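Local coordinates for protein tryptophan--tRNA ligase (Campylobacter jejuni subsp. jejuni, PDB 3TZL) that probably catalyses the ATP-dependent attachment of tryptophan to tRNA(Trp), as a homodimeric class I aminoacyl-tRNA synthetase, at residues B[222-236]-B[252-266]. Sequence-based numbering, arbitrary orientation.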
ATOM      1  N   THR B 222     -35.594 -22.294 -41.717  1.00 66.78           N
ATOM      2  CA  THR B 222     -36.398 -21.794 -42.817  1.00 66.87           C
ATOM      3  C   THR B 222     -35.655 -22.107 -44.104  1.00 66.17           C
ATOM      4  O   THR B 222     -34.447 -21.855 -44.208  1.00 65.73           O
ATOM      5  CB  THR B 222     -36.612 -20.278 -42.715  1.00 65.51           C
ATOM      6  OG1 THR B 222     -37.348 -19.973 -41.523  1.00 65.83           O
ATOM      7  CG2 THR B 222     -37.379 -19.764 -43.916  1.00 65.98           C
ATOM      8  N   ALA B 223     -36.381 -22.660 -45.072  1.00 63.63           N
ATOM      9  CA  ALA B 223     -35.820 -23.007 -46.367  1.00 63.60           C
ATOM     10  C   ALA B 223     -35.057 -21.832 -46.975  1.00 63.31           C
ATOM     11  O   ALA B 223     -35.350 -20.667 -46.691  1.00 58.82           O
ATOM     12  CB  ALA B 223     -36.915 -23.483 -47.306  1.00 62.65           C
ATOM     13  N   LEU B 224     -34.067 -22.164 -47.797  1.00 66.24           N
ATOM     14  CA  LEU B 224     -33.169 -21.187 -48.409  1.00 63.96           C
ATOM     15  C   LEU B 224     -33.907 -20.015 -49.047  1.00 62.43           C
ATOM     16  O   LEU B 224     -33.703 -18.865 -48.666  1.00 64.35           O
ATOM     17  CB  LEU B 224     -32.301 -21.893 -49.453  1.00 61.20           C
ATOM     18  CG  LEU B 224     -31.415 -21.063 -50.373  1.00 58.59           C
ATOM     19  CD1 LEU B 224     -30.345 -20.387 -49.581  1.00 53.69           C
ATOM     20  CD2 LEU B 224     -30.811 -21.956 -51.441  1.00 60.60           C
ATOM     21  N   GLU B 225     -34.777 -20.330 -49.998  1.00 60.99           N
ATOM     22  CA  GLU B 225     -35.474 -19.337 -50.806  1.00 66.02           C
ATOM     23  C   GLU B 225     -36.573 -18.566 -50.068  1.00 69.57           C
ATOM     24  O   GLU B 225     -36.991 -17.510 -50.530  1.00 71.10           O
ATOM     25  CB  GLU B 225     -36.090 -20.006 -52.051  1.00 70.54           C
ATOM     26  CG  GLU B 225     -35.096 -20.732 -52.971  1.00 74.10           C
ATOM     27  CD  GLU B 225     -34.205 -19.787 -53.778  1.00 76.25           C
ATOM     28  OE1 GLU B 225     -34.545 -18.592 -53.902  1.00 76.58           O
ATOM     29  OE2 GLU B 225     -33.160 -20.243 -54.292  1.00 77.07           O
ATOM     30  N   ASP B 226     -37.060 -19.088 -48.947  1.00 70.10           N
ATOM     31  CA  ASP B 226     -38.218 -18.476 -48.285  1.00 67.12           C
ATOM     32  C   ASP B 226     -37.872 -17.211 -47.496  1.00 63.94           C
ATOM     33  O   ASP B 226     -36.746 -17.066 -47.005  1.00 59.06           O
ATOM     34  CB  ASP B 226     -38.912 -19.475 -47.358  1.00 69.34           C
ATOM     35  CG  ASP B 226     -39.504 -20.662 -48.099  1.00 73.14           C
ATOM     36  OD1 ASP B 226     -39.836 -20.555 -49.310  1.00 70.76           O
ATOM     37  OD2 ASP B 226     -39.637 -21.715 -47.444  1.00 77.90           O
ATOM     38  N   PRO B 227     -38.848 -16.295 -47.368  1.00 61.87           N
ATOM     39  CA  PRO B 227     -38.697 -15.105 -46.528  1.00 59.50           C
ATOM     40  C   PRO B 227     -38.273 -15.466 -45.113  1.00 61.02           C
ATOM     41  O   PRO B 227     -38.744 -16.461 -44.560  1.00 63.40           O
ATOM     42  CB  PRO B 227     -40.110 -14.513 -46.519  1.00 59.60           C
ATOM     43  CG  PRO B 227     -40.670 -14.912 -47.828  1.00 62.13           C
ATOM     44  CD  PRO B 227     -40.145 -16.300 -48.070  1.00 64.54           C
ATOM     45  N   LYS B 228     -37.377 -14.661 -44.549  1.00 59.08           N
ATOM     46  CA  LYS B 228     -36.887 -14.872 -43.201  1.00 60.49           C
ATOM     47  C   LYS B 228     -37.517 -13.860 -42.250  1.00 66.86           C
ATOM     48  O   LYS B 228     -37.826 -12.731 -42.631  1.00 69.93           O
ATOM     49  CB  LYS B 228     -35.360 -14.752 -43.164  1.00 58.57           C
ATOM     50  CG  LYS B 228     -34.635 -15.544 -44.250  1.00 59.45           C
ATOM     51  CD  LYS B 228     -34.840 -17.034 -44.099  1.00 61.25           C
ATOM     52  CE  LYS B 228     -33.948 -17.820 -45.046  1.00 60.40           C
ATOM     53  NZ  LYS B 228     -34.321 -17.627 -46.474  1.00 60.08           N
ATOM     54  N   ASP B 229     -37.712 -14.277 -41.006  1.00 69.20           N
ATOM     55  CA  ASP B 229     -38.280 -13.409 -39.990  1.00 71.01           C
ATOM     56  C   ASP B 229     -37.167 -12.672 -39.250  1.00 66.76           C
ATOM     57  O   ASP B 229     -36.479 -13.251 -38.403  1.00 65.72           O
ATOM     58  CB  ASP B 229     -39.120 -14.222 -39.007  1.00 76.47           C
ATOM     59  CG  ASP B 229     -39.689 -13.372 -37.895  1.00 81.45           C
ATOM     60  OD1 ASP B 229     -39.943 -12.172 -38.145  1.00 85.83           O
ATOM     61  OD2 ASP B 229     -39.880 -13.898 -36.778  1.00 80.65           O
ATOM     62  N   HIS B 230     -37.003 -11.393 -39.574  1.00 63.28           N
ATOM     63  CA  HIS B 230     -35.918 -10.581 -39.030  1.00 63.34           C
ATOM     64  C   HIS B 230     -36.114 -10.244 -37.551  1.00 63.06           C
ATOM     65  O   HIS B 230     -35.178  -9.836 -36.876  1.00 66.03           O
ATOM     66  CB  HIS B 230     -35.744  -9.298 -39.857  1.00 61.18           C
ATOM     67  CG  HIS B 230     -36.958  -8.420 -39.870  1.00 64.98           C
ATOM     68  ND1 HIS B 230     -38.022  -8.632 -40.720  1.00 66.83           N
ATOM     69  CD2 HIS B 230     -37.278  -7.330 -39.133  1.00 65.83           C
ATOM     70  CE1 HIS B 230     -38.945  -7.710 -40.507  1.00 70.21           C
ATOM     71  NE2 HIS B 230     -38.517  -6.907 -39.549  1.00 67.72           N
ATOM     72  N   GLU B 231     -37.327 -10.432 -37.054  1.00 68.11           N
ATOM     73  CA  GLU B 231     -37.664 -10.091 -35.680  1.00 75.37           C
ATOM     74  C   GLU B 231     -37.152 -11.127 -34.677  1.00 76.11           C
ATOM     75  O   GLU B 231     -36.940 -10.813 -33.506  1.00 78.33           O
ATOM     76  CB  GLU B 231     -39.181  -9.919 -35.553  1.00 86.59           C
ATOM     77  CG  GLU B 231     -39.733  -8.753 -36.375  1.00 96.11           C
ATOM     78  CD  GLU B 231     -41.147  -8.996 -36.892  1.00107.13           C
ATOM     79  OE1 GLU B 231     -41.635 -10.143 -36.797  1.00112.00           O
ATOM     80  OE2 GLU B 231     -41.771  -8.039 -37.404  1.00109.47           O
ATOM     81  N   ASN B 232     -36.944 -12.359 -35.136  1.00 76.48           N
ATOM     82  CA  ASN B 232     -36.456 -13.432 -34.263  1.00 77.16           C
ATOM     83  C   ASN B 232     -35.034 -13.892 -34.581  1.00 71.91           C
ATOM     84  O   ASN B 232     -34.494 -14.780 -33.912  1.00 77.49           O
ATOM     85  CB  ASN B 232     -37.395 -14.640 -34.308  1.00 80.85           C
ATOM     86  CG  ASN B 232     -38.727 -14.366 -33.648  1.00 88.21           C
ATOM     87  OD1 ASN B 232     -38.835 -13.503 -32.776  1.00 87.99           O
ATOM     88  ND2 ASN B 232     -39.753 -15.105 -34.059  1.00 93.76           N
ATOM     89  N   CYS B 233     -34.434 -13.289 -35.601  1.00 60.64           N
ATOM     90  CA  CYS B 233     -33.137 -13.732 -36.088  1.00 56.78           C
ATOM     91  C   CYS B 233     -31.994 -13.049 -35.342  1.00 56.13           C
ATOM     92  O   CYS B 233     -31.940 -11.822 -35.251  1.00 53.38           O
ATOM     93  CB  CYS B 233     -33.029 -13.480 -37.591  1.00 54.81           C
ATOM     94  SG  CYS B 233     -31.490 -14.030 -38.349  1.00 52.98           S
ATOM     95  N   ASN B 234     -31.083 -13.855 -34.808  1.00 56.34           N
ATOM     96  CA  ASN B 234     -29.936 -13.332 -34.090  1.00 53.47           C
ATOM     97  C   ASN B 234     -28.898 -12.731 -35.019  1.00 51.94           C
ATOM     98  O   ASN B 234     -28.125 -11.864 -34.612  1.00 48.85           O
ATOM     99  CB  ASN B 234     -29.309 -14.415 -33.212  1.00 57.41           C
ATOM    100  CG  ASN B 234     -30.254 -14.899 -32.134  1.00 61.69           C
ATOM    101  OD1 ASN B 234     -31.027 -14.118 -31.575  1.00 65.03           O
ATOM    102  ND2 ASN B 234     -30.218 -16.195 -31.853  1.00 59.82           N
ATOM    103  N   ILE B 235     -28.862 -13.191 -36.265  1.00 46.26           N
ATOM    104  CA  ILE B 235     -27.990 -12.554 -37.237  1.00 45.96           C
ATOM    105  C   ILE B 235     -28.484 -11.120 -37.395  1.00 44.25           C
ATOM    106  O   ILE B 235     -27.731 -10.167 -37.255  1.00 40.10           O
ATOM    107  CB  ILE B 235     -28.027 -13.250 -38.611  1.00 47.59           C
ATOM    108  CG1 ILE B 235     -27.810 -14.755 -38.476  1.00 48.23           C
ATOM    109  CG2 ILE B 235     -26.981 -12.658 -39.531  1.00 47.28           C
ATOM    110  CD1 ILE B 235     -28.101 -15.504 -39.757  1.00 46.08           C
ATOM    111  N   PHE B 236     -29.772 -10.968 -37.660  1.00 48.03           N
ATOM    112  CA  PHE B 236     -30.316  -9.634 -37.853  1.00 52.59           C
ATOM    113  C   PHE B 236     -30.124  -8.764 -36.610  1.00 54.14           C
ATOM    114  O   PHE B 236     -29.640  -7.642 -36.720  1.00 54.38           O
ATOM    115  CB  PHE B 236     -31.782  -9.676 -38.256  1.00 52.20           C
ATOM    116  CG  PHE B 236     -32.339  -8.332 -38.612  1.00 55.95           C
ATOM    117  CD1 PHE B 236     -32.255  -7.859 -39.915  1.00 55.63           C
ATOM    118  CD2 PHE B 236     -32.941  -7.537 -37.648  1.00 56.14           C
ATOM    119  CE1 PHE B 236     -32.762  -6.617 -40.248  1.00 59.05           C
ATOM    120  CE2 PHE B 236     -33.451  -6.298 -37.976  1.00 59.13           C
ATOM    121  CZ  PHE B 236     -33.360  -5.834 -39.274  1.00 60.62           C
ATOM    122  N   GLN B 252     -33.518  -5.643 -43.925  1.00 56.33           N
ATOM    123  CA  GLN B 252     -34.858  -6.148 -43.655  1.00 55.38           C
ATOM    124  C   GLN B 252     -35.623  -6.453 -44.936  1.00 51.75           C
ATOM    125  O   GLN B 252     -36.419  -7.394 -44.986  1.00 51.16           O
ATOM    126  CB  GLN B 252     -35.614  -5.138 -42.805  1.00 55.52           C
ATOM    127  CG  GLN B 252     -37.045  -5.508 -42.491  1.00 58.40           C
ATOM    128  CD  GLN B 252     -37.717  -4.431 -41.658  1.00 63.12           C
ATOM    129  OE1 GLN B 252     -37.038  -3.589 -41.042  1.00 63.15           O
ATOM    130  NE2 GLN B 252     -39.049  -4.441 -41.636  1.00 62.12           N
ATOM    131  N   ILE B 253     -35.369  -5.661 -45.972  1.00 50.44           N
ATOM    132  CA  ILE B 253     -36.014  -5.880 -47.260  1.00 55.50           C
ATOM    133  C   ILE B 253     -35.500  -7.197 -47.814  1.00 58.40           C
ATOM    134  O   ILE B 253     -36.264  -7.978 -48.393  1.00 62.65           O
ATOM    135  CB  ILE B 253     -35.707  -4.733 -48.244  1.00 59.51           C
ATOM    136  CG1 ILE B 253     -36.538  -3.494 -47.900  1.00 68.66           C
ATOM    137  CG2 ILE B 253     -35.965  -5.150 -49.679  1.00 54.34           C
ATOM    138  CD1 ILE B 253     -35.990  -2.205 -48.500  1.00 71.27           C
ATOM    139  N   ARG B 254     -34.205  -7.447 -47.614  1.00 53.25           N
ATOM    140  CA  ARG B 254     -33.576  -8.678 -48.085  1.00 54.99           C
ATOM    141  C   ARG B 254     -34.154  -9.898 -47.369  1.00 51.62           C
ATOM    142  O   ARG B 254     -34.379 -10.937 -47.994  1.00 49.11           O
ATOM    143  CB  ARG B 254     -32.051  -8.597 -47.939  1.00 51.55           C
ATOM    144  CG  ARG B 254     -31.403  -7.675 -48.966  1.00 53.76           C
ATOM    145  CD  ARG B 254     -29.971  -7.327 -48.593  1.00 55.26           C
ATOM    146  NE  ARG B 254     -29.085  -8.484 -48.639  1.00 55.44           N
ATOM    147  CZ  ARG B 254     -27.818  -8.464 -48.234  1.00 59.42           C
ATOM    148  NH1 ARG B 254     -27.284  -7.343 -47.758  1.00 54.61           N
ATOM    149  NH2 ARG B 254     -27.083  -9.567 -48.306  1.00 60.81           N
ATOM    150  N   TYR B 255     -34.411  -9.748 -46.069  1.00 50.24           N
ATOM    151  CA  TYR B 255     -35.087 -10.775 -45.271  1.00 51.94           C
ATOM    152  C   TYR B 255     -36.503 -11.067 -45.760  1.00 58.18           C
ATOM    153  O   TYR B 255     -36.837 -12.214 -46.057  1.00 62.83           O
ATOM    154  CB  TYR B 255     -35.130 -10.373 -43.794  1.00 48.51           C
ATOM    155  CG  TYR B 255     -33.944 -10.846 -42.967  1.00 48.44           C
ATOM    156  CD1 TYR B 255     -34.129 -11.722 -41.904  1.00 45.85           C
ATOM    157  CD2 TYR B 255     -32.644 -10.416 -43.244  1.00 47.26           C
ATOM    158  CE1 TYR B 255     -33.073 -12.159 -41.137  1.00 44.22           C
ATOM    159  CE2 TYR B 255     -31.559 -10.852 -42.471  1.00 44.62           C
ATOM    160  CZ  TYR B 255     -31.789 -11.729 -41.417  1.00 44.28           C
ATOM    161  OH  TYR B 255     -30.756 -12.184 -40.624  1.00 40.88           O
ATOM    162  N   GLU B 256     -37.329 -10.029 -45.851  1.00 58.65           N
ATOM    163  CA  GLU B 256     -38.722 -10.189 -46.273  1.00 63.05           C
ATOM    164  C   GLU B 256     -38.866 -10.655 -47.726  1.00 66.47           C
ATOM    165  O   GLU B 256     -39.843 -11.319 -48.078  1.00 66.52           O
ATOM    166  CB  GLU B 256     -39.511  -8.893 -46.040  1.00 64.93           C
ATOM    167  CG  GLU B 256     -39.601  -8.488 -44.568  1.00 71.23           C
ATOM    168  CD  GLU B 256     -40.338  -7.178 -44.353  1.00 75.06           C
ATOM    169  OE1 GLU B 256     -40.560  -6.805 -43.181  1.00 77.66           O
ATOM    170  OE2 GLU B 256     -40.693  -6.525 -45.355  1.00 74.04           O
ATOM    171  N   LYS B 257     -37.897 -10.313 -48.569  1.00 66.44           N
ATOM    172  CA  LYS B 257     -37.960 -10.696 -49.974  1.00 71.45           C
ATOM    173  C   LYS B 257     -37.778 -12.203 -50.177  1.00 68.65           C
ATOM    174  O   LYS B 257     -38.383 -12.792 -51.070  1.00 72.07           O
ATOM    175  CB  LYS B 257     -36.905  -9.934 -50.779  1.00 77.77           C
ATOM    176  CG  LYS B 257     -36.940 -10.219 -52.268  1.00 87.95           C
ATOM    177  CD  LYS B 257     -35.759  -9.586 -52.978  1.00 95.62           C
ATOM    178  CE  LYS B 257     -35.790  -9.886 -54.472  1.00102.63           C
ATOM    179  NZ  LYS B 257     -34.631  -9.273 -55.192  1.00105.41           N
ATOM    180  N   GLY B 258     -36.943 -12.825 -49.348  1.00 62.76           N
ATOM    181  CA  GLY B 258     -36.568 -14.211 -49.557  1.00 60.21           C
ATOM    182  C   GLY B 258     -35.542 -14.294 -50.672  1.00 60.78           C
ATOM    183  O   GLY B 258     -35.100 -13.271 -51.185  1.00 62.50           O
ATOM    184  N   GLY B 259     -35.150 -15.505 -51.053  1.00 61.26           N
ATOM    185  CA  GLY B 259     -34.156 -15.675 -52.100  1.00 62.09           C
ATOM    186  C   GLY B 259     -32.722 -15.662 -51.582  1.00 60.66           C
ATOM    187  O   GLY B 259     -31.804 -16.053 -52.300  1.00 61.16           O
ATOM    188  N   GLU B 260     -32.532 -15.201 -50.345  1.00 60.20           N
ATOM    189  CA  GLU B 260     -31.232 -15.285 -49.664  1.00 59.26           C
ATOM    190  C   GLU B 260     -31.322 -16.078 -48.360  1.00 55.70           C
ATOM    191  O   GLU B 260     -32.190 -15.822 -47.524  1.00 54.65           O
ATOM    192  CB  GLU B 260     -30.665 -13.895 -49.380  1.00 61.25           C
ATOM    193  CG  GLU B 260     -30.352 -13.085 -50.630  1.00 69.51           C
ATOM    194  CD  GLU B 260     -29.674 -11.759 -50.311  1.00 72.60           C
ATOM    195  OE1 GLU B 260     -30.230 -10.697 -50.671  1.00 71.71           O
ATOM    196  OE2 GLU B 260     -28.579 -11.786 -49.706  1.00 73.97           O
ATOM    197  N   GLY B 261     -30.411 -17.032 -48.185  1.00 54.05           N
ATOM    198  CA  GLY B 261     -30.428 -17.898 -47.020  1.00 49.25           C
ATOM    199  C   GLY B 261     -29.632 -17.326 -45.871  1.00 48.66           C
ATOM    200  O   GLY B 261     -28.922 -16.339 -46.037  1.00 43.66           O
ATOM    201  N   TYR B 262     -29.745 -17.955 -44.704  1.00 47.98           N
ATOM    202  CA  TYR B 262     -29.051 -17.494 -43.503  1.00 48.29           C
ATOM    203  C   TYR B 262     -27.529 -17.618 -43.625  1.00 45.13           C
ATOM    204  O   TYR B 262     -26.786 -16.858 -43.003  1.00 42.51           O
ATOM    205  CB  TYR B 262     -29.521 -18.281 -42.277  1.00 48.34           C
ATOM    206  CG  TYR B 262     -30.932 -17.979 -41.823  1.00 50.69           C
ATOM    207  CD1 TYR B 262     -31.248 -16.746 -41.272  1.00 48.26           C
ATOM    208  CD2 TYR B 262     -31.944 -18.945 -41.912  1.00 52.50           C
ATOM    209  CE1 TYR B 262     -32.522 -16.466 -40.833  1.00 50.83           C
ATOM    210  CE2 TYR B 262     -33.228 -18.673 -41.470  1.00 54.50           C
ATOM    211  CZ  TYR B 262     -33.508 -17.425 -40.929  1.00 57.44           C
ATOM    212  OH  TYR B 262     -34.772 -17.118 -40.485  1.00 64.16           O
ATOM    213  N   GLY B 263     -27.078 -18.596 -44.407  1.00 41.01           N
ATOM    214  CA  GLY B 263     -25.669 -18.779 -44.679  1.00 37.46           C
ATOM    215  C   GLY B 263     -25.133 -17.530 -45.340  1.00 39.11           C
ATOM    216  O   GLY B 263     -24.086 -17.013 -44.953  1.00 43.26           O
ATOM    217  N   HIS B 264     -25.877 -17.012 -46.308  1.00 39.84           N
ATOM    218  CA  HIS B 264     -25.458 -15.790 -46.956  1.00 42.88           C
ATOM    219  C   HIS B 264     -25.536 -14.563 -46.039  1.00 43.72           C
ATOM    220  O   HIS B 264     -24.667 -13.701 -46.088  1.00 46.39           O
ATOM    221  CB  HIS B 264     -26.238 -15.541 -48.239  1.00 46.39           C
ATOM    222  CG  HIS B 264     -25.696 -14.403 -49.032  1.00 56.64           C
ATOM    223  ND1 HIS B 264     -26.170 -13.117 -48.901  1.00 62.38           N
ATOM    224  CD2 HIS B 264     -24.686 -14.345 -49.931  1.00 63.00           C
ATOM    225  CE1 HIS B 264     -25.493 -12.319 -49.709  1.00 66.97           C
ATOM    226  NE2 HIS B 264     -24.588 -13.040 -50.346  1.00 68.80           N
ATOM    227  N   PHE B 265     -26.561 -14.479 -45.201  1.00 43.79           N
ATOM    228  CA  PHE B 265     -26.631 -13.375 -44.234  1.00 43.79           C
ATOM    229  C   PHE B 265     -25.457 -13.398 -43.244  1.00 43.28           C
ATOM    230  O   PHE B 265     -24.946 -12.350 -42.849  1.00 42.62           O
ATOM    231  CB  PHE B 265     -27.979 -13.365 -43.498  1.00 40.60           C
ATOM    232  CG  PHE B 265     -29.138 -12.988 -44.379  1.00 44.31           C
ATOM    233  CD1 PHE B 265     -29.034 -11.913 -45.257  1.00 45.98           C
ATOM    234  CD2 PHE B 265     -30.318 -13.717 -44.355  1.00 42.94           C
ATOM    235  CE1 PHE B 265     -30.096 -11.558 -46.087  1.00 48.98           C
ATOM    236  CE2 PHE B 265     -31.386 -13.371 -45.180  1.00 47.25           C
ATOM    237  CZ  PHE B 265     -31.277 -12.293 -46.046  1.00 47.79           C
ATOM    238  N   LYS B 266     -25.020 -14.593 -42.859  1.00 43.09           N
ATOM    239  CA  LYS B 266     -23.858 -14.713 -41.985  1.00 42.18           C
ATOM    240  C   LYS B 266     -22.615 -14.212 -42.708  1.00 48.75           C
ATOM    241  O   LYS B 266     -21.787 -13.511 -42.119  1.00 50.54           O
ATOM    242  CB  LYS B 266     -23.662 -16.158 -41.534  1.00 40.14           C
ATOM    243  CG  LYS B 266     -24.613 -16.587 -40.456  1.00 40.78           C
ATOM    244  CD  LYS B 266     -24.594 -18.096 -40.255  1.00 43.74           C
ATOM    245  CE  LYS B 266     -25.024 -18.456 -38.823  1.00 47.28           C
ATOM    246  NZ  LYS B 266     -25.230 -19.931 -38.637  1.00 44.77           N
TER
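K228 lays its aliphatic chain over one face of the Y262 ring, CD 3.8 Å from the ring centroid. With CG anti to the carbonyl carbon (chi1 -48°) and further bends at chi2 and chi4, the chain curls back to bring NZ among four backbone carbonyls: those of A223, L224 and D226 in its own loop, and E260 O across the contact at 3.0 Å. Four carbonyl oxygens round one nitrogen would probably favour the charged ammonium. The backbone joins in, K228 N donating to Y255 O (2.9 Å) and G259 N to E225 O (2.8 Å). The Y255 ring is wedged between two phenylalanines: F236 turns its edge to one face, T-shaped with planes at 70°, and F265 CE2 lies over the other. C233 SG lies at the edge of the Y255 ring, in its plane, and also caps the 234-239 helix by accepting from F236 N. I235 is a knob among Y255, Y262, F265 and K266. Farther along, the Q252 amide stacks on H230, planes 27° apart, with CG 3.5 Å from the ring centroid; NE2 bonding to E256 OE1 steadies the amide. The 222-233 loop and first turn of helix 234-239 thus pack against a helix-turn-helix pair, 245-257 and 262-276 joined by the glycine-rich 258-261 turn, in a helical part of this class I synthetase.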